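Local coordinates for protein peptidase (Yersinia bercovieri, PDB 5NYW) that is of unknown function but, as an Anbu or ancestral beta-subunit of the proteasome and HslV kind, is probably an Ntn-type hydrolase that assembles into multimers, at residues Q37-T43 with S202-E206; Q141-Y145 with I158-Y164. Residue numbers count along the deposited sequence, not the author numbering.

The two contacts sit in different parts of one proteasome-type subunit, with centres about 25 Å apart and nearest atoms about 14 Å apart, so they do not touch. In sequence they are nested: contact 1 closes a long loop that contains contact 2. Contact 1 sets the hairpin at the edge of the five-stranded sheet against a connection between strands 193-199 and 208-211 of the other sheet. Contact 2 packs the connection from strand 136-138 to strand 145-149, which passes from the five-stranded sheet to the other, against the end of helix 155-161. Contact 1 touches no other chain, whereas contact 2 borders two further subunits and has a bound 1,2-ethanediol, probably from the crystallisation liquor, about 4 Å from the Gln141 side chain.

Contact 1 (Q37-T43 with S202-E206); sequences QQPGERT and SFSTE
Strands 33-38 and 42-50 form a hairpin joined by a tight turn, and the turn lies against an irregular loop, Gly40 CA approaching Phe203 CA to 5.5 Å. Pro39 and Gly40 form a type II turn, in which glycine readily takes the positive phi (85°); Glu41 and Arg42 then both face Gln38 in a classic beta bulge, with Glu41 N and Arg42 N 2.9 and 3.0 Å from Gln38 O. Phe203 loses most surface. Its backbone is left-handed helical (50/42), and its m rotamer lays the ring along the bulge: Glu41 CA lies over one face, Thr43 N at the edge, and Phe203 CE1 comes to 3.2 Å from Glu41 O. A flat aromatic suits this strip of backbone. Two ST turns hold the loop: the short hydroxyl side chains of Ser202 and Ser204 each accept from the backbone N two residues on, Ser204 N to Ser202 OG (3.1 Å) and Glu206 N to Ser204 OG (2.9 Å). Gln37, fully extended (chi1 and chi2 t), is long enough to cross to the loop: Thr205 OG1 donates to Gln37 OE1 at a very short 2.4 Å, and Gln37 NE2 bonds weakly to Phe203 O at 3.4 Å. Thr205, in p, also brings its methyl CG2 to 3.7 Å from Thr43 CG2, near Met196. This inter-sheet packing thus combines a buried ring seated on backbone with an amide-hydroxyl bond at its more exposed margin.

Contact 2 (Q141-Y145 with I158-Y164); sequences QDTPY and IDRVLSY
Loop 141-145 and segment 158-164 run in opposite directions, diverging from 5.5 Å between the CA atoms of Gln141 and Tyr164 to 8.6 Å between those of Tyr145 and Ile158. Helix 155-161 ends here: Leu162 N still bonds to Ile158 O (3.0 Å), but Leu162 leaves helical angles (-92/135) and the chain straightens. At the wide end the Tyr145 ring, with chi1 p, fills the gap. The branched Ile158 (m, t) presses methyl CG2 onto one ring face, 3.4 Å from the centroid and 7° off the normal, a CH-pi contact, while Leu162 CD2 packs 4.0 Å from Tyr145 CB. The phenol reaches past this apolar patch so that Tyr145 OH donates to Asp159 OD1 at 2.7 Å; Lys155 also bonds to that hydroxyl. At the narrow end the roles reverse. Tyr164 (chi1 t) offers a flat face, and flexible Gln141 lays its aliphatic part over it, Gln141 CG 3.4 Å from the centroid of the Tyr164 ring and 5° off the normal, a second CH-pi contact. Compact Pro144 wedges in beside the ring edge, CB 4.4 Å from Tyr164 CD1 and CG 4.1 Å from Tyr164 N. A small hollow between the backbones holds a water that donates to Gln141 O (2.9 Å) and accepts from Tyr164 N (2.8 Å). Asp142 and Arg160 turn to other chains, in salt bridges with Arg210 of a third subunit and Asp180 of a second. Such packing of a helix end and its exit loop beside strand 2-7 fits the layered alpha-beta-beta-alpha sandwich of Ntn-hydrolases.

Contact 1 (Q37-T43 with S202-E206)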
ATOM      1  N   GLN L  37       5.335 -25.953  37.991  1.00 59.87           N
ATOM      2  CA  GLN L  37       4.655 -26.897  38.852  1.00 65.91           C
ATOM      3  C   GLN L  37       3.746 -26.270  39.922  1.00 80.53           C
ATOM      4  O   GLN L  37       4.158 -25.368  40.648  1.00 89.90           O
ATOM      5  CB  GLN L  37       5.664 -27.798  39.551  1.00 62.99           C
ATOM      6  CG  GLN L  37       4.953 -28.780  40.458  1.00 83.78           C
ATOM      7  CD  GLN L  37       5.868 -29.697  41.195  1.00 92.95           C
ATOM      8  OE1 GLN L  37       7.061 -29.424  41.342  1.00 97.96           O
ATOM      9  NE2 GLN L  37       5.326 -30.825  41.642  1.00 96.05           N
ATOM     10  N   GLN L  38       2.521 -26.781  40.022  1.00 77.01           N
ATOM     11  CA  GLN L  38       1.663 -26.501  41.167  1.00 87.42           C
ATOM     12  C   GLN L  38       1.213 -27.838  41.727  1.00 93.40           C
ATOM     13  O   GLN L  38       0.344 -28.493  41.142  1.00102.16           O
ATOM     14  CB  GLN L  38       0.458 -25.657  40.796  1.00 91.20           C
ATOM     15  CG  GLN L  38      -0.328 -25.168  42.004  1.00 89.60           C
ATOM     16  CD  GLN L  38      -1.191 -23.962  41.685  1.00104.51           C
ATOM     17  OE1 GLN L  38      -1.082 -23.379  40.607  1.00105.60           O
ATOM     18  NE2 GLN L  38      -2.048 -23.571  42.630  1.00113.38           N
ATOM     19  N   PRO L  39       1.806 -28.251  42.863  1.00 88.62           N
ATOM     20  CA  PRO L  39       1.623 -29.583  43.453  1.00 79.16           C
ATOM     21  C   PRO L  39       0.155 -30.006  43.609  1.00 78.75           C
ATOM     22  O   PRO L  39      -0.676 -29.284  44.176  1.00 71.30           O
ATOM     23  CB  PRO L  39       2.318 -29.463  44.818  1.00 73.09           C
ATOM     24  CG  PRO L  39       2.505 -28.000  45.064  1.00 84.31           C
ATOM     25  CD  PRO L  39       2.682 -27.406  43.693  1.00 87.20           C
ATOM     26  N   GLY L  40      -0.140 -31.192  43.078  1.00 76.13           N
ATOM     27  CA  GLY L  40      -1.469 -31.771  43.109  1.00 70.71           C
ATOM     28  C   GLY L  40      -2.383 -31.311  41.992  1.00 78.12           C
ATOM     29  O   GLY L  40      -3.511 -31.791  41.865  1.00 93.55           O
ATOM     30  N   GLU L  41      -1.905 -30.388  41.168  1.00 73.71           N
ATOM     31  CA  GLU L  41      -2.759 -29.801  40.143  1.00 76.45           C
ATOM     32  C   GLU L  41      -2.190 -29.729  38.733  1.00 78.46           C
ATOM     33  O   GLU L  41      -2.903 -29.962  37.759  1.00 75.66           O
ATOM     34  CB  GLU L  41      -3.161 -28.394  40.572  1.00 69.11           C
ATOM     35  CG  GLU L  41      -4.281 -27.813  39.732  1.00 77.84           C
ATOM     36  CD  GLU L  41      -3.764 -26.989  38.567  1.00 90.00           C
ATOM     37  OE1 GLU L  41      -2.676 -26.395  38.713  1.00102.08           O
ATOM     38  OE2 GLU L  41      -4.446 -26.918  37.520  1.00 84.41           O
ATOM     39  N   ARG L  42      -0.910 -29.398  38.619  1.00 82.07           N
ATOM     40  CA  ARG L  42      -0.329 -29.176  37.302  1.00 72.87           C
ATOM     41  C   ARG L  42       1.180 -29.329  37.242  1.00 73.76           C
ATOM     42  O   ARG L  42       1.884 -28.957  38.173  1.00 74.60           O
ATOM     43  CB  ARG L  42      -0.766 -27.773  36.878  1.00 75.17           C
ATOM     44  CG  ARG L  42       0.020 -26.995  35.874  1.00 65.35           C
ATOM     45  CD  ARG L  42      -0.460 -25.524  35.954  1.00 62.34           C
ATOM     46  NE  ARG L  42      -1.920 -25.501  36.053  1.00 70.10           N
ATOM     47  CZ  ARG L  42      -2.742 -24.869  35.215  1.00 68.38           C
ATOM     48  NH1 ARG L  42      -2.271 -24.134  34.215  1.00 64.25           N
ATOM     49  NH2 ARG L  42      -4.048 -24.965  35.388  1.00 56.61           N
ATOM     50  N   THR L  43       1.658 -29.907  36.138  1.00 73.66           N
ATOM     51  CA  THR L  43       3.086 -30.025  35.848  1.00 69.02           C
ATOM     52  C   THR L  43       3.388 -29.810  34.363  1.00 65.51           C
ATOM     53  O   THR L  43       2.985 -30.596  33.513  1.00 66.00           O
ATOM     54  CB  THR L  43       3.638 -31.391  36.299  1.00 67.76           C
ATOM     55  OG1 THR L  43       3.501 -31.501  37.720  1.00 64.73           O
ATOM     56  CG2 THR L  43       5.118 -31.511  35.951  1.00 60.47           C
ATOM     57  N   SER L 202       0.345 -38.145  38.475  1.00 64.78           N
ATOM     58  CA  SER L 202       1.145 -37.949  39.680  1.00 66.11           C
ATOM     59  C   SER L 202       1.283 -36.479  40.057  1.00 67.55           C
ATOM     60  O   SER L 202       1.375 -36.146  41.235  1.00 74.94           O
ATOM     61  CB  SER L 202       2.549 -38.532  39.510  1.00 71.23           C
ATOM     62  OG  SER L 202       3.337 -37.697  38.676  1.00 74.25           O
ATOM     63  N   PHE L 203       1.336 -35.612  39.046  1.00 70.91           N
ATOM     64  CA  PHE L 203       1.600 -34.184  39.236  1.00 77.55           C
ATOM     65  C   PHE L 203       2.824 -33.984  40.099  1.00 84.01           C
ATOM     66  O   PHE L 203       2.860 -33.132  40.994  1.00 81.40           O
ATOM     67  CB  PHE L 203       0.377 -33.455  39.793  1.00 71.85           C
ATOM     68  CG  PHE L 203      -0.806 -33.534  38.882  1.00 73.71           C
ATOM     69  CD1 PHE L 203      -0.828 -32.792  37.707  1.00 61.93           C
ATOM     70  CD2 PHE L 203      -1.878 -34.366  39.170  1.00 66.17           C
ATOM     71  CE1 PHE L 203      -1.909 -32.863  36.851  1.00 60.60           C
ATOM     72  CE2 PHE L 203      -2.951 -34.448  38.309  1.00 62.05           C
ATOM     73  CZ  PHE L 203      -2.961 -33.701  37.147  1.00 59.30           C
ATOM     74  N   SER L 204       3.828 -34.802  39.806  1.00 84.69           N
ATOM     75  CA  SER L 204       5.061 -34.784  40.562  1.00 82.62           C
ATOM     76  C   SER L 204       6.266 -34.424  39.703  1.00 76.21           C
ATOM     77  O   SER L 204       6.350 -34.800  38.534  1.00 82.11           O
ATOM     78  CB  SER L 204       5.282 -36.149  41.210  1.00 78.84           C
ATOM     79  OG  SER L 204       6.613 -36.281  41.657  1.00 87.41           O
ATOM     80  N   THR L 205       7.176 -33.657  40.293  1.00 69.21           N
ATOM     81  CA  THR L 205       8.471 -33.355  39.696  1.00 72.48           C
ATOM     82  C   THR L 205       9.570 -34.019  40.529  1.00 74.94           C
ATOM     83  O   THR L 205      10.719 -33.567  40.559  1.00 72.57           O
ATOM     84  CB  THR L 205       8.724 -31.854  39.590  1.00 74.09           C
ATOM     85  OG1 THR L 205       8.577 -31.257  40.885  1.00 85.63           O
ATOM     86  CG2 THR L 205       7.720 -31.226  38.629  1.00 72.92           C
ATOM     87  N   GLU L 206       9.183 -35.072  41.240  1.00 76.65           N
ATOM     88  CA  GLU L 206      10.086 -35.764  42.137  1.00 79.50           C
ATOM     89  C   GLU L 206      11.172 -36.471  41.330  1.00 85.01           C
ATOM     90  O   GLU L 206      12.327 -36.540  41.745  1.00 88.81           O
ATOM     91  CB  GLU L 206       9.311 -36.771  43.003  1.00 90.88           C
ATOM     92  CG  GLU L 206      10.154 -37.496  44.040  1.00 98.11           C
ATOM     93  CD  GLU L 206      10.682 -36.566  45.127  1.00107.51           C
ATOM     94  OE1 GLU L 206      10.123 -35.456  45.310  1.00104.42           O
ATOM     95  OE2 GLU L 206      11.680 -36.942  45.780  1.00113.14           O
TER

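Contact 2 (Q141-Y145 with I158-Y164)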
ATOM      1  N   GLN L 141      -0.528 -41.004  19.292  1.00 68.53           N
ATOM      2  CA  GLN L 141      -0.089 -42.378  19.512  1.00 71.07           C
ATOM      3  C   GLN L 141       0.740 -42.899  18.322  1.00 74.27           C
ATOM      4  O   GLN L 141       1.545 -43.818  18.472  1.00 76.40           O
ATOM      5  CB  GLN L 141      -1.301 -43.255  19.798  1.00 74.96           C
ATOM      6  CG  GLN L 141      -2.004 -42.821  21.083  1.00 75.03           C
ATOM      7  CD  GLN L 141      -3.184 -43.695  21.468  1.00 73.08           C
ATOM      8  OE1 GLN L 141      -3.500 -44.679  20.796  1.00 67.67           O
ATOM      9  NE2 GLN L 141      -3.853 -43.322  22.553  1.00 86.72           N
ATOM     10  N   ASP L 142       0.503 -42.319  17.141  1.00 68.14           N
ATOM     11  CA  ASP L 142       1.220 -42.651  15.905  1.00 56.64           C
ATOM     12  C   ASP L 142       2.609 -42.005  15.850  1.00 59.28           C
ATOM     13  O   ASP L 142       3.548 -42.571  15.294  1.00 67.09           O
ATOM     14  CB  ASP L 142       0.403 -42.215  14.676  1.00 59.43           C
ATOM     15  CG  ASP L 142      -0.824 -43.065  14.453  1.00 62.53           C
ATOM     16  OD1 ASP L 142      -0.697 -44.299  14.547  1.00 76.17           O
ATOM     17  OD2 ASP L 142      -1.919 -42.514  14.218  1.00 64.31           O
ATOM     18  N   THR L 143       2.711 -40.801  16.405  1.00 65.33           N
ATOM     19  CA  THR L 143       3.983 -40.098  16.578  1.00 57.48           C
ATOM     20  C   THR L 143       4.116 -39.679  18.052  1.00 51.96           C
ATOM     21  O   THR L 143       3.735 -38.572  18.439  1.00 50.45           O
ATOM     22  CB  THR L 143       4.076 -38.863  15.645  1.00 52.66           C
ATOM     23  OG1 THR L 143       3.924 -39.272  14.271  1.00 46.96           O
ATOM     24  CG2 THR L 143       5.395 -38.136  15.823  1.00 40.86           C
ATOM     25  N   PRO L 144       4.637 -40.587  18.897  1.00 50.40           N
ATOM     26  CA  PRO L 144       4.596 -40.326  20.337  1.00 49.60           C
ATOM     27  C   PRO L 144       5.807 -39.589  20.905  1.00 43.05           C
ATOM     28  O   PRO L 144       5.918 -39.510  22.120  1.00 51.54           O
ATOM     29  CB  PRO L 144       4.475 -41.740  20.930  1.00 58.60           C
ATOM     30  CG  PRO L 144       5.187 -42.616  19.964  1.00 55.04           C
ATOM     31  CD  PRO L 144       5.003 -41.983  18.592  1.00 44.74           C
ATOM     32  N   TYR L 145       6.673 -39.034  20.062  1.00 50.31           N
ATOM     33  CA  TYR L 145       7.843 -38.284  20.546  1.00 50.85           C
ATOM     34  C   TYR L 145       8.212 -37.110  19.607  1.00 51.29           C
ATOM     35  O   TYR L 145       7.874 -37.140  18.418  1.00 55.79           O
ATOM     36  CB  TYR L 145       9.066 -39.217  20.695  1.00 43.64           C
ATOM     37  CG  TYR L 145       9.676 -39.597  19.359  1.00 50.80           C
ATOM     38  CD1 TYR L 145       9.157 -40.654  18.612  1.00 42.72           C
ATOM     39  CD2 TYR L 145      10.743 -38.862  18.814  1.00 51.99           C
ATOM     40  CE1 TYR L 145       9.699 -41.000  17.371  1.00 56.78           C
ATOM     41  CE2 TYR L 145      11.289 -39.194  17.571  1.00 64.69           C
ATOM     42  CZ  TYR L 145      10.770 -40.275  16.852  1.00 72.67           C
ATOM     43  OH  TYR L 145      11.308 -40.628  15.615  1.00 64.78           O
ATOM     44  N   ILE L 158      15.329 -44.477  18.583  1.00 59.74           N
ATOM     45  CA  ILE L 158      13.962 -44.174  19.015  1.00 54.60           C
ATOM     46  C   ILE L 158      12.965 -44.871  18.105  1.00 51.94           C
ATOM     47  O   ILE L 158      12.017 -45.479  18.566  1.00 51.17           O
ATOM     48  CB  ILE L 158      13.679 -42.661  19.032  1.00 56.62           C
ATOM     49  CG1 ILE L 158      14.560 -41.972  20.064  1.00 60.22           C
ATOM     50  CG2 ILE L 158      12.245 -42.381  19.418  1.00 48.86           C
ATOM     51  CD1 ILE L 158      14.450 -40.494  20.017  1.00 63.40           C
ATOM     52  N   ASP L 159      13.205 -44.812  16.804  1.00 50.57           N
ATOM     53  CA  ASP L 159      12.339 -45.487  15.853  1.00 45.11           C
ATOM     54  C   ASP L 159      12.357 -46.998  16.038  1.00 58.64           C
ATOM     55  O   ASP L 159      11.390 -47.676  15.699  1.00 84.67           O
ATOM     56  CB  ASP L 159      12.734 -45.126  14.425  1.00 57.46           C
ATOM     57  CG  ASP L 159      12.327 -43.708  14.042  1.00 66.47           C
ATOM     58  OD1 ASP L 159      11.348 -43.191  14.630  1.00 62.63           O
ATOM     59  OD2 ASP L 159      13.007 -43.110  13.172  1.00 77.14           O
ATOM     60  N   ARG L 160      13.452 -47.548  16.558  1.00 61.05           N
ATOM     61  CA  ARG L 160      13.556 -49.010  16.671  1.00 62.48           C
ATOM     62  C   ARG L 160      12.821 -49.601  17.868  1.00 68.25           C
ATOM     63  O   ARG L 160      12.238 -50.682  17.760  1.00 74.42           O
ATOM     64  CB  ARG L 160      15.020 -49.440  16.770  1.00 57.65           C
ATOM     65  CG  ARG L 160      15.787 -49.425  15.472  1.00 71.76           C
ATOM     66  CD  ARG L 160      17.204 -49.943  15.693  1.00 77.57           C
ATOM     67  NE  ARG L 160      18.025 -49.840  14.492  1.00 81.61           N
ATOM     68  CZ  ARG L 160      18.039 -50.744  13.515  1.00 84.90           C
ATOM     69  NH1 ARG L 160      17.280 -51.831  13.607  1.00 66.99           N
ATOM     70  NH2 ARG L 160      18.816 -50.562  12.449  1.00 84.64           N
ATOM     71  N   VAL L 161      12.821 -48.882  18.993  1.00 58.11           N
ATOM     72  CA  VAL L 161      12.347 -49.469  20.237  1.00 60.40           C
ATOM     73  C   VAL L 161      11.179 -48.737  20.912  1.00 68.86           C
ATOM     74  O   VAL L 161      10.460 -49.339  21.706  1.00 73.36           O
ATOM     75  CB  VAL L 161      13.504 -49.588  21.257  1.00 59.19           C
ATOM     76  CG1 VAL L 161      14.707 -50.246  20.625  1.00 71.79           C
ATOM     77  CG2 VAL L 161      13.890 -48.241  21.785  1.00 63.34           C
ATOM     78  N   LEU L 162      10.945 -47.471  20.582  1.00 62.67           N
ATOM     79  CA  LEU L 162       9.886 -46.728  21.267  1.00 59.25           C
ATOM     80  C   LEU L 162       8.562 -46.845  20.518  1.00 74.04           C
ATOM     81  O   LEU L 162       8.516 -46.749  19.288  1.00 78.77           O
ATOM     82  CB  LEU L 162      10.248 -45.239  21.436  1.00 46.59           C
ATOM     83  CG  LEU L 162       9.307 -44.426  22.361  1.00 58.68           C
ATOM     84  CD1 LEU L 162       9.592 -44.667  23.845  1.00 67.89           C
ATOM     85  CD2 LEU L 162       9.299 -42.924  22.075  1.00 45.90           C
ATOM     86  N   SER L 163       7.499 -47.101  21.279  1.00 73.04           N
ATOM     87  CA  SER L 163       6.121 -47.053  20.795  1.00 58.75           C
ATOM     88  C   SER L 163       5.282 -46.485  21.929  1.00 56.49           C
ATOM     89  O   SER L 163       5.765 -46.383  23.063  1.00 53.91           O
ATOM     90  CB  SER L 163       5.623 -48.431  20.357  1.00 64.05           C
ATOM     91  OG  SER L 163       5.653 -49.355  21.429  1.00 81.22           O
ATOM     92  N   TYR L 164       4.032 -46.130  21.646  1.00 55.53           N
ATOM     93  CA  TYR L 164       3.157 -45.499  22.646  1.00 60.74           C
ATOM     94  C   TYR L 164       3.032 -46.323  23.934  1.00 66.07           C
ATOM     95  O   TYR L 164       2.818 -45.775  25.021  1.00 71.23           O
ATOM     96  CB  TYR L 164       1.771 -45.254  22.034  1.00 64.84           C
ATOM     97  CG  TYR L 164       0.770 -44.523  22.907  1.00 63.97           C
ATOM     98  CD1 TYR L 164       0.923 -43.168  23.185  1.00 59.94           C
ATOM     99  CD2 TYR L 164      -0.350 -45.182  23.437  1.00 60.66           C
ATOM    100  CE1 TYR L 164      -0.004 -42.486  23.970  1.00 59.03           C
ATOM    101  CE2 TYR L 164      -1.273 -44.508  24.235  1.00 51.54           C
ATOM    102  CZ  TYR L 164      -1.096 -43.159  24.494  1.00 55.33           C
ATOM    103  OH  TYR L 164      -2.008 -42.471  25.273  1.00 61.42           O
TER
HETATM  104  O   HOH W   1       3.670 -45.817  18.908  1.00 64.60           O